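Local coordinates for succinate-semialdehyde dehydrogenase (NAD(P)(+)) (Marinobacter aquaeolei, PDB 3RH9), which probably oxidises succinate semialdehyde to succinate with a nicotinamide cofactor, as a member of the aldehyde dehydrogenase family, at residues H99-K104 against N158-M163; E86-I91 against E105-V110; R93-E98 against P187-A192. All coordinates share one frame; numbering follows the deposited sequence.

Contact 1: residues H99-K104 against N158-M163; sequences HGKPWK and NFPIGM
Lys101 extends its ammonium group to the main chain of Asn158, NZ lying 3.4 Å from Asn158 O in a weak hydrogen bond. The stronger partner of this charge is the carboxylate of Glu109, with which NZ forms a salt bridge; the other oxygen of Glu109 accepts the backbone N-H groups of Ile161 and Gly162. The lysine chain runs straight until a bend at chi3 (-46°) turns its end between two rings. NZ stands 4.0 Å above the plane of the His99 ring, displaced toward its rim, and 3.8 Å from CD2 of Phe159, whose side chain crosses the lysine at about a right angle. A long chain with a charged end suits this place, since it carries the ammonium from the turn to the carboxylate of Glu109 and the carbonyl of Asn158.

Asn158, Phe159 and Pro160 belong to the Trp-Asn-Phe-Pro sequence of aldehyde dehydrogenases, in which the asparagine amide lines the oxyanion hole of relatives; here its side chain is about 7 Å from that of Glu256, the predicted active-site residue. The Asn158 side chain starts away from the lysine segment, leaving the carbonyl to make the contact.

His99, at the end of helix 88-99, fixes its own ring: ND1 accepts Lys101 N at 3.1 Å with an N-H...N angle of 148°. With chi1 at 180°, CG lies opposite the backbone N and the imidazole reaches toward Asn158, placing NE2 3.7 Å from Asn158 O. Gly100, with its positive phi, makes the turn possible, because any CB there would press on the preceding carbonyl oxygen. His99 CB also rests 4.4 Å from Pro160 CG.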
loop_
_atom_site.group_PDB
_atom_site.type_symbol
_atom_site.label_atom_id
_atom_site.label_comp_id
_atom_site.label_asym_id
_atom_site.label_seq_id
_atom_site.Cartn_x
_atom_site.Cartn_y
_atom_site.Cartn_z
ATOM N N HIS A 99 -6.386 -11.688 -28.948
ATOM C CA HIS A 99 -7.089 -10.525 -28.411
ATOM C C HIS A 99 -8.101 -9.940 -29.393
ATOM O O HIS A 99 -9.232 -9.676 -29.025
ATOM C CB HIS A 99 -6.079 -9.448 -28.023
ATOM C CG HIS A 99 -6.692 -8.203 -27.463
ATOM N ND1 HIS A 99 -6.953 -7.092 -28.235
ATOM C CD2 HIS A 99 -7.060 -7.879 -26.200
ATOM C CE1 HIS A 99 -7.468 -6.143 -27.476
ATOM N NE2 HIS A 99 -7.541 -6.593 -26.235
ATOM N N GLY A 100 -7.690 -9.740 -30.640
ATOM C CA GLY A 100 -8.566 -9.180 -31.647
ATOM C C GLY A 100 -8.005 -7.868 -32.156
ATOM O O GLY A 100 -8.230 -7.476 -33.296
ATOM N N LYS A 101 -7.274 -7.187 -31.289
ATOM C CA LYS A 101 -6.558 -5.964 -31.631
ATOM C C LYS A 101 -5.825 -6.092 -32.981
ATOM O O LYS A 101 -5.274 -7.142 -33.301
ATOM C CB LYS A 101 -5.551 -5.693 -30.514
ATOM C CG LYS A 101 -5.108 -4.261 -30.359
ATOM C CD LYS A 101 -4.074 -4.159 -29.231
ATOM C CE LYS A 101 -4.539 -4.946 -28.004
ATOM N NZ LYS A 101 -3.893 -4.523 -26.735
ATOM N N PRO A 102 -5.802 -5.017 -33.776
ATOM C CA PRO A 102 -5.118 -5.051 -35.076
ATOM C C PRO A 102 -3.607 -5.234 -34.950
ATOM O O PRO A 102 -2.999 -4.706 -34.012
ATOM C CB PRO A 102 -5.429 -3.677 -35.676
ATOM C CG PRO A 102 -6.637 -3.212 -34.955
ATOM C CD PRO A 102 -6.503 -3.747 -33.560
ATOM N N TRP A 103 -3.017 -5.961 -35.899
ATOM C CA TRP A 103 -1.602 -6.333 -35.859
ATOM C C TRP A 103 -0.670 -5.171 -35.539
ATOM O O TRP A 103 0.151 -5.260 -34.637
ATOM C CB TRP A 103 -1.201 -6.926 -37.189
ATOM C CG TRP A 103 0.001 -7.784 -37.107
ATOM C CD1 TRP A 103 0.858 -7.899 -36.054
ATOM C CD2 TRP A 103 0.505 -8.646 -38.135
ATOM N NE1 TRP A 103 1.856 -8.793 -36.355
ATOM C CE2 TRP A 103 1.662 -9.264 -37.627
ATOM C CE3 TRP A 103 0.080 -8.962 -39.433
ATOM C CZ2 TRP A 103 2.407 -10.174 -38.372
ATOM C CZ3 TRP A 103 0.817 -9.861 -40.167
ATOM C CH2 TRP A 103 1.968 -10.457 -39.637
ATOM N N LYS A 104 -0.787 -4.092 -36.305
ATOM C CA LYS A 104 -0.119 -2.827 -35.986
ATOM C C LYS A 104 -0.214 -2.455 -34.504
ATOM O O LYS A 104 0.788 -2.451 -33.794
ATOM C CB LYS A 104 -0.725 -1.686 -36.798
ATOM C CG LYS A 104 -0.190 -1.543 -38.197
ATOM C CD LYS A 104 -0.684 -0.232 -38.798
ATOM C CE LYS A 104 -0.150 0.960 -38.018
ATOM N NZ LYS A 104 1.307 1.195 -38.286
ATOM N N ASN A 158 -6.616 -7.363 -21.316
ATOM C CA ASN A 158 -6.659 -6.069 -22.018
ATOM C C ASN A 158 -5.318 -5.715 -22.643
ATOM O O ASN A 158 -5.265 -5.127 -23.732
ATOM C CB ASN A 158 -7.094 -4.871 -21.163
ATOM C CG ASN A 158 -7.842 -5.244 -19.923
ATOM O OD1 ASN A 158 -8.533 -6.261 -19.858
ATOM N ND2 ASN A 158 -7.725 -4.390 -18.908
ATOM N N PHE A 159 -4.235 -6.021 -21.939
ATOM C CA PHE A 159 -2.903 -5.816 -22.501
ATOM C C PHE A 159 -2.047 -7.036 -22.253
ATOM O O PHE A 159 -1.304 -7.094 -21.274
ATOM C CB PHE A 159 -2.243 -4.571 -21.920
ATOM C CG PHE A 159 -2.815 -3.298 -22.440
ATOM C CD1 PHE A 159 -3.724 -2.578 -21.690
ATOM C CD2 PHE A 159 -2.453 -2.825 -23.693
ATOM C CE1 PHE A 159 -4.266 -1.396 -22.174
ATOM C CE2 PHE A 159 -2.992 -1.641 -24.187
ATOM C CZ PHE A 159 -3.903 -0.924 -23.418
ATOM N N PRO A 160 -2.165 -8.028 -23.140
ATOM C CA PRO A 160 -1.485 -9.313 -22.948
ATOM C C PRO A 160 0.039 -9.172 -22.796
ATOM O O PRO A 160 0.647 -10.016 -22.145
ATOM C CB PRO A 160 -1.859 -10.099 -24.209
ATOM C CG PRO A 160 -3.138 -9.458 -24.685
ATOM C CD PRO A 160 -2.973 -8.003 -24.369
ATOM N N ILE A 161 0.642 -8.130 -23.364
ATOM C CA ILE A 161 2.065 -7.885 -23.130
ATOM C C ILE A 161 2.370 -6.605 -22.350
ATOM O O ILE A 161 3.353 -6.537 -21.648
ATOM C CB ILE A 161 2.901 -7.915 -24.425
ATOM C CG1 ILE A 161 4.319 -8.393 -24.116
ATOM C CG2 ILE A 161 2.957 -6.556 -25.074
ATOM C CD1 ILE A 161 4.407 -9.815 -23.573
ATOM N N GLY A 162 1.536 -5.587 -22.473
ATOM C CA GLY A 162 1.787 -4.335 -21.778
ATOM C C GLY A 162 1.701 -4.436 -20.260
ATOM O O GLY A 162 2.598 -3.979 -19.547
HETATM N N MSE A 163 0.616 -5.031 -19.767
HETATM C CA MSE A 163 0.432 -5.197 -18.334
HETATM C C MSE A 163 1.642 -5.862 -17.696
HETATM O O MSE A 163 2.320 -5.263 -16.862
HETATM C CB MSE A 163 -0.823 -6.019 -18.021
HETATM C CG MSE A 163 -2.119 -5.303 -18.321
HETATM SE SE MSE A 163 -2.027 -3.421 -17.781
HETATM C CE MSE A 163 -3.875 -2.937 -18.261
#

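Contact 2: residues E86-I91 against E105-V110; sequences ENREEI and EAQGEV
Arg88 lays its guanidinium across Gln107 while NH1 makes a salt bridge with OD2 of Asp111, one turn further along helix 103-123. The arginine is extended from CG to NE, long enough to run over the surface of that helix and put its charge beside the aspartate. Gln107 lies beneath: its CB is 3.6 Å from the guanidinium plane, off toward the rim, and OE1 sits over the same group, 3.0 Å from Arg88 NH2. That approach is badly angled for a hydrogen bond, because the oxygen lies over a face of the guanidinium; the amide and guanidinium planes stand 82° apart. A glutamine suits the spot, its methylenes packing on the neighbouring backbone while its amide stays at the partly exposed margin.

With CG beside its backbone N (chi1 -72°), Gln107 points its straight chain along Glu89, and the two side chains travel the same way. Their carboxylate and amide planes are nearly parallel, 12° apart, and Glu89 CG touches Gln107 NE2 at 3.8 Å. Deeper in, the branched Val110 divides its two methyls between neighbours: CG1 meets Arg88 CA at 3.7 Å, and CG2 meets Ile91 CG2 at 3.6 Å. Ile91 carries this apolar layer on to Thr189 and Ala192 of helix 188-197.

Putting an alanine at Arg88 would probably leave Asp111 without its positive mate and uncover the flank of Gln107 now lying under the guanidinium. The chain passes from helix 88-99 through a short turn into helix 103-123, and these two consecutive helices pack start against start, polar at the margin and aliphatic inside, in the Rossmann-like cofactor-binding part of the aldehyde dehydrogenase fold.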
loop_
_atom_site.group_PDB
_atom_site.type_symbol
_atom_site.label_atom_id
_atom_site.label_comp_id
_atom_site.label_asym_id
_atom_site.label_seq_id
_atom_site.Cartn_x
_atom_site.Cartn_y
_atom_site.Cartn_z
ATOM N N GLU A 86 12.980 -7.035 -30.633
ATOM C CA GLU A 86 13.366 -7.927 -31.718
ATOM C C GLU A 86 12.241 -8.821 -32.187
ATOM O O GLU A 86 12.100 -9.072 -33.379
ATOM C CB GLU A 86 14.496 -8.832 -31.273
ATOM C CG GLU A 86 15.752 -8.100 -30.940
ATOM C CD GLU A 86 16.813 -9.056 -30.504
ATOM O OE1 GLU A 86 16.802 -10.191 -31.026
ATOM O OE2 GLU A 86 17.640 -8.684 -29.637
ATOM N N ASN A 87 11.463 -9.339 -31.245
ATOM C CA ASN A 87 10.402 -10.263 -31.588
ATOM C C ASN A 87 9.083 -9.537 -31.591
ATOM O O ASN A 87 8.043 -10.102 -31.268
ATOM C CB ASN A 87 10.384 -11.435 -30.618
ATOM C CG ASN A 87 11.726 -12.114 -30.526
ATOM O OD1 ASN A 87 11.941 -13.175 -31.115
ATOM N ND2 ASN A 87 12.651 -11.492 -29.809
ATOM N N ARG A 88 9.151 -8.273 -31.985
ATOM C CA ARG A 88 8.033 -7.354 -31.901
ATOM C C ARG A 88 6.921 -7.649 -32.915
ATOM O O ARG A 88 5.755 -7.325 -32.691
ATOM C CB ARG A 88 8.570 -5.928 -32.056
ATOM C CG ARG A 88 7.703 -5.010 -32.857
ATOM C CD ARG A 88 8.472 -3.805 -33.333
ATOM N NE ARG A 88 7.811 -3.302 -34.522
ATOM C CZ ARG A 88 6.825 -2.409 -34.523
ATOM N NH1 ARG A 88 6.394 -1.871 -33.382
ATOM N NH2 ARG A 88 6.276 -2.038 -35.677
ATOM N N GLU A 89 7.265 -8.283 -34.023
ATOM C CA GLU A 89 6.261 -8.518 -35.040
ATOM C C GLU A 89 5.557 -9.856 -34.859
ATOM O O GLU A 89 4.364 -9.974 -35.155
ATOM C CB GLU A 89 6.858 -8.375 -36.441
ATOM C CG GLU A 89 6.101 -9.110 -37.526
ATOM C CD GLU A 89 6.626 -8.801 -38.911
ATOM O OE1 GLU A 89 7.143 -7.679 -39.112
ATOM O OE2 GLU A 89 6.512 -9.674 -39.801
ATOM N N GLU A 90 6.276 -10.857 -34.359
ATOM C CA GLU A 90 5.679 -12.183 -34.151
ATOM C C GLU A 90 4.866 -12.267 -32.859
ATOM O O GLU A 90 3.916 -13.054 -32.755
ATOM C CB GLU A 90 6.746 -13.278 -34.179
ATOM C CG GLU A 90 6.226 -14.660 -33.818
ATOM C CD GLU A 90 5.208 -15.213 -34.815
ATOM O OE1 GLU A 90 4.700 -16.336 -34.594
ATOM O OE2 GLU A 90 4.919 -14.531 -35.824
ATOM N N ILE A 91 5.248 -11.462 -31.872
ATOM C CA ILE A 91 4.471 -11.364 -30.642
ATOM C C ILE A 91 3.216 -10.555 -30.948
ATOM O O ILE A 91 2.113 -10.933 -30.567
ATOM C CB ILE A 91 5.280 -10.720 -29.514
ATOM C CG1 ILE A 91 6.383 -11.671 -29.064
ATOM C CG2 ILE A 91 4.380 -10.363 -28.353
ATOM C CD1 ILE A 91 7.338 -11.071 -28.105
ATOM N N GLU A 105 -1.415 -2.118 -34.048
ATOM C CA GLU A 105 -1.615 -1.792 -32.640
ATOM C C GLU A 105 -0.880 -2.812 -31.761
ATOM O O GLU A 105 -0.178 -2.441 -30.823
ATOM C CB GLU A 105 -3.111 -1.733 -32.288
ATOM C CG GLU A 105 -3.442 -1.010 -30.970
ATOM C CD GLU A 105 -4.953 -0.899 -30.667
ATOM O OE1 GLU A 105 -5.795 -1.333 -31.477
ATOM O OE2 GLU A 105 -5.302 -0.363 -29.600
ATOM N N ALA A 106 -1.026 -4.094 -32.079
ATOM C CA ALA A 106 -0.387 -5.129 -31.283
ATOM C C ALA A 106 1.116 -4.884 -31.207
ATOM O O ALA A 106 1.704 -4.891 -30.134
ATOM C CB ALA A 106 -0.682 -6.511 -31.849
ATOM N N GLN A 107 1.736 -4.654 -32.359
ATOM C CA GLN A 107 3.176 -4.485 -32.411
ATOM C C GLN A 107 3.586 -3.308 -31.573
ATOM O O GLN A 107 4.561 -3.376 -30.832
ATOM C CB GLN A 107 3.646 -4.312 -33.849
ATOM C CG GLN A 107 3.564 -5.599 -34.649
ATOM C CD GLN A 107 4.006 -5.414 -36.080
ATOM O OE1 GLN A 107 4.708 -4.461 -36.403
ATOM N NE2 GLN A 107 3.591 -6.321 -36.948
ATOM N N GLY A 108 2.831 -2.225 -31.690
ATOM C CA GLY A 108 3.083 -1.044 -30.899
ATOM C C GLY A 108 3.036 -1.326 -29.411
ATOM O O GLY A 108 3.735 -0.656 -28.644
ATOM N N GLU A 109 2.215 -2.299 -29.001
ATOM C CA GLU A 109 2.080 -2.642 -27.586
ATOM C C GLU A 109 3.354 -3.306 -27.103
ATOM O O GLU A 109 3.772 -3.138 -25.952
ATOM C CB GLU A 109 0.876 -3.553 -27.303
ATOM C CG GLU A 109 0.750 -3.923 -25.794
ATOM C CD GLU A 109 -0.408 -4.878 -25.461
ATOM O OE1 GLU A 109 -1.386 -4.937 -26.238
ATOM O OE2 GLU A 109 -0.352 -5.568 -24.412
ATOM N N VAL A 110 3.974 -4.067 -27.994
ATOM C CA VAL A 110 5.260 -4.679 -27.709
ATOM C C VAL A 110 6.300 -3.586 -27.524
ATOM O O VAL A 110 7.149 -3.689 -26.652
ATOM C CB VAL A 110 5.670 -5.627 -28.822
ATOM C CG1 VAL A 110 7.066 -6.111 -28.586
ATOM C CG2 VAL A 110 4.704 -6.787 -28.886
#

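Contact 3: residues R93-E98 against P187-A192; sequences RILCME and PLTMIA
Glu98 turns its carboxylate onto the first turn of helix 188-197, where three donors meet two oxygens. OE1 accepts Leu188 N at 2.9 Å through its syn lone pair, with an N-H...O angle of 147°. OE2 takes two bonds, from Thr189 N at 2.8 Å on the syn side and from Thr189 OG1 at 2.6 Å on the anti side; both donors approach from the same face, tilted out of the carboxylate plane. The side chain gets there by placing CG between its backbone N and carbonyl carbon (chi1 68°), then running straight. Threonine suits position 189, since its hydroxyl, held beside its own N, can join that N-H on one oxygen.

Its three hydrogen bonds, all made by buried residues, make this polar end the closely knit part. Beside it, Ile94 CG2 packs on Leu188 CB, the two side chains crossing at about a right angle. Further along, the joint thins to a single touch of methyls, Ile94 CD1 on Ala192 CB at 3.9 Å, where the small alanine lets the isoleucine come near. Arg93 and Met97, partly exposed, take the side of helix 88-99 that does not meet its partner. The helices run antiparallel, at 167°, with axes 8.9 Å apart.

Val31 of strand 28-32 also packs on Glu98, in a buried setting. An acid there is plausibly kept ionised by the two amide N-H groups and the hydroxyl, with the positive end of the helix dipole adding its pull, so one carboxylate answers main-chain donors that the helix itself cannot satisfy.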
loop_
_atom_site.group_PDB
_atom_site.type_symbol
_atom_site.label_atom_id
_atom_site.label_comp_id
_atom_site.label_asym_id
_atom_site.label_seq_id
_atom_site.Cartn_x
_atom_site.Cartn_y
_atom_site.Cartn_z
ATOM N N ARG A 93 1.806 -10.626 -33.669
ATOM C CA ARG A 93 0.926 -11.522 -34.426
ATOM C C ARG A 93 0.062 -12.329 -33.486
ATOM O O ARG A 93 -1.167 -12.301 -33.572
ATOM C CB ARG A 93 1.718 -12.468 -35.325
ATOM C CG ARG A 93 0.877 -13.079 -36.430
ATOM C CD ARG A 93 1.681 -14.014 -37.323
ATOM N NE ARG A 93 2.234 -15.147 -36.577
ATOM C CZ ARG A 93 1.782 -16.395 -36.646
ATOM N NH1 ARG A 93 0.766 -16.689 -37.445
ATOM N NH2 ARG A 93 2.353 -17.353 -35.924
ATOM N N ILE A 94 0.719 -13.049 -32.587
ATOM C CA ILE A 94 0.029 -13.845 -31.582
ATOM C C ILE A 94 -0.918 -12.993 -30.727
ATOM O O ILE A 94 -1.990 -13.442 -30.323
ATOM C CB ILE A 94 1.045 -14.574 -30.680
ATOM C CG1 ILE A 94 1.896 -15.523 -31.526
ATOM C CG2 ILE A 94 0.340 -15.337 -29.585
ATOM C CD1 ILE A 94 3.267 -15.798 -30.958
ATOM N N LEU A 95 -0.525 -11.758 -30.454
ATOM C CA LEU A 95 -1.354 -10.891 -29.652
ATOM C C LEU A 95 -2.637 -10.617 -30.429
ATOM O O LEU A 95 -3.755 -10.783 -29.925
ATOM C CB LEU A 95 -0.618 -9.589 -29.368
ATOM C CG LEU A 95 -1.109 -8.816 -28.147
ATOM C CD1 LEU A 95 0.001 -7.959 -27.573
ATOM C CD2 LEU A 95 -2.330 -7.971 -28.486
ATOM N N CYS A 96 -2.455 -10.209 -31.675
ATOM C CA CYS A 96 -3.558 -9.874 -32.548
ATOM C C CYS A 96 -4.599 -10.987 -32.599
ATOM O O CYS A 96 -5.810 -10.744 -32.484
ATOM C CB CYS A 96 -3.029 -9.619 -33.952
ATOM S SG CYS A 96 -4.316 -9.297 -35.143
HETATM N N MSE A 97 -4.129 -12.215 -32.778
HETATM C CA MSE A 97 -5.050 -13.303 -33.035
HETATM C C MSE A 97 -5.859 -13.711 -31.823
HETATM O O MSE A 97 -7.005 -14.135 -31.969
HETATM C CB MSE A 97 -4.327 -14.500 -33.629
HETATM C CG MSE A 97 -4.049 -14.322 -35.109
HETATM SE SE MSE A 97 -2.681 -15.543 -35.769
HETATM C CE MSE A 97 -2.707 -15.025 -37.671
ATOM N N GLU A 98 -5.284 -13.584 -30.632
ATOM C CA GLU A 98 -5.985 -14.034 -29.431
ATOM C C GLU A 98 -6.818 -12.927 -28.773
ATOM O O GLU A 98 -7.829 -13.200 -28.137
ATOM C CB GLU A 98 -5.016 -14.673 -28.429
ATOM C CG GLU A 98 -4.038 -13.709 -27.819
ATOM C CD GLU A 98 -3.094 -14.388 -26.833
ATOM O OE1 GLU A 98 -3.311 -15.585 -26.520
ATOM O OE2 GLU A 98 -2.137 -13.728 -26.373
ATOM N N PRO A 187 -3.297 -16.285 -23.181
ATOM C CA PRO A 187 -2.111 -16.928 -22.616
ATOM C C PRO A 187 -0.950 -16.983 -23.613
ATOM O O PRO A 187 0.199 -17.110 -23.206
ATOM C CB PRO A 187 -2.587 -18.350 -22.339
ATOM C CG PRO A 187 -3.959 -18.465 -22.936
ATOM C CD PRO A 187 -4.211 -17.274 -23.764
ATOM N N LEU A 188 -1.243 -16.889 -24.902
ATOM C CA LEU A 188 -0.233 -17.173 -25.913
ATOM C C LEU A 188 0.807 -16.070 -26.020
ATOM O O LEU A 188 1.961 -16.320 -26.380
ATOM C CB LEU A 188 -0.872 -17.434 -27.283
ATOM C CG LEU A 188 -2.074 -18.384 -27.300
ATOM C CD1 LEU A 188 -2.748 -18.325 -28.654
ATOM C CD2 LEU A 188 -1.679 -19.813 -26.912
ATOM N N THR A 189 0.401 -14.844 -25.727
ATOM C CA THR A 189 1.343 -13.752 -25.789
ATOM C C THR A 189 2.310 -14.013 -24.656
ATOM O O THR A 189 3.508 -13.780 -24.781
ATOM C CB THR A 189 0.653 -12.387 -25.652
ATOM O OG1 THR A 189 -0.135 -12.155 -26.817
ATOM C CG2 THR A 189 1.661 -11.274 -25.559
HETATM N N MSE A 190 1.775 -14.530 -23.555
HETATM C CA MSE A 190 2.585 -14.794 -22.382
HETATM C C MSE A 190 3.582 -15.904 -22.692
HETATM O O MSE A 190 4.775 -15.809 -22.370
HETATM C CB MSE A 190 1.711 -15.170 -21.182
HETATM C CG MSE A 190 2.447 -15.035 -19.857
HETATM SE SE MSE A 190 3.081 -13.188 -19.648
HETATM C CE MSE A 190 4.691 -13.515 -18.652
ATOM N N ILE A 191 3.089 -16.960 -23.321
ATOM C CA ILE A 191 3.963 -18.052 -23.683
ATOM C C ILE A 191 5.092 -17.544 -24.583
ATOM O O ILE A 191 6.258 -17.874 -24.371
ATOM C CB ILE A 191 3.184 -19.218 -24.312
ATOM C CG1 ILE A 191 2.257 -19.826 -23.263
ATOM C CG2 ILE A 191 4.141 -20.279 -24.806
ATOM C CD1 ILE A 191 1.390 -20.912 -23.785
ATOM N N ALA A 192 4.742 -16.709 -25.559
ATOM C CA ALA A 192 5.723 -16.141 -26.483
ATOM C C ALA A 192 6.790 -15.339 -25.749
ATOM O O ALA A 192 7.988 -15.483 -26.009
ATOM C CB ALA A 192 5.034 -15.276 -27.522
#

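In the fold
Helix 88-99 is common ground: contact 2 packs its beginning on helix 103-123, contact 3 its later half on helix 188-197, and contact 1 uses the turn that follows it. Contacts 1 and 3 are buried, whereas contact 2 is only partly so, with aliphatic groups inside and an arginine at its margin. In both buried contacts a carboxylate meets backbone N-H groups near the start of a helix: Glu98 does so within contact 3, while Glu109, from a contact 2 segment, serves contact 1. Leu95 and Thr189 join the layers, touching Ala106 and Ile91 respectively. Contact 1 lies nearest the predicted active site; the other two are remote from it.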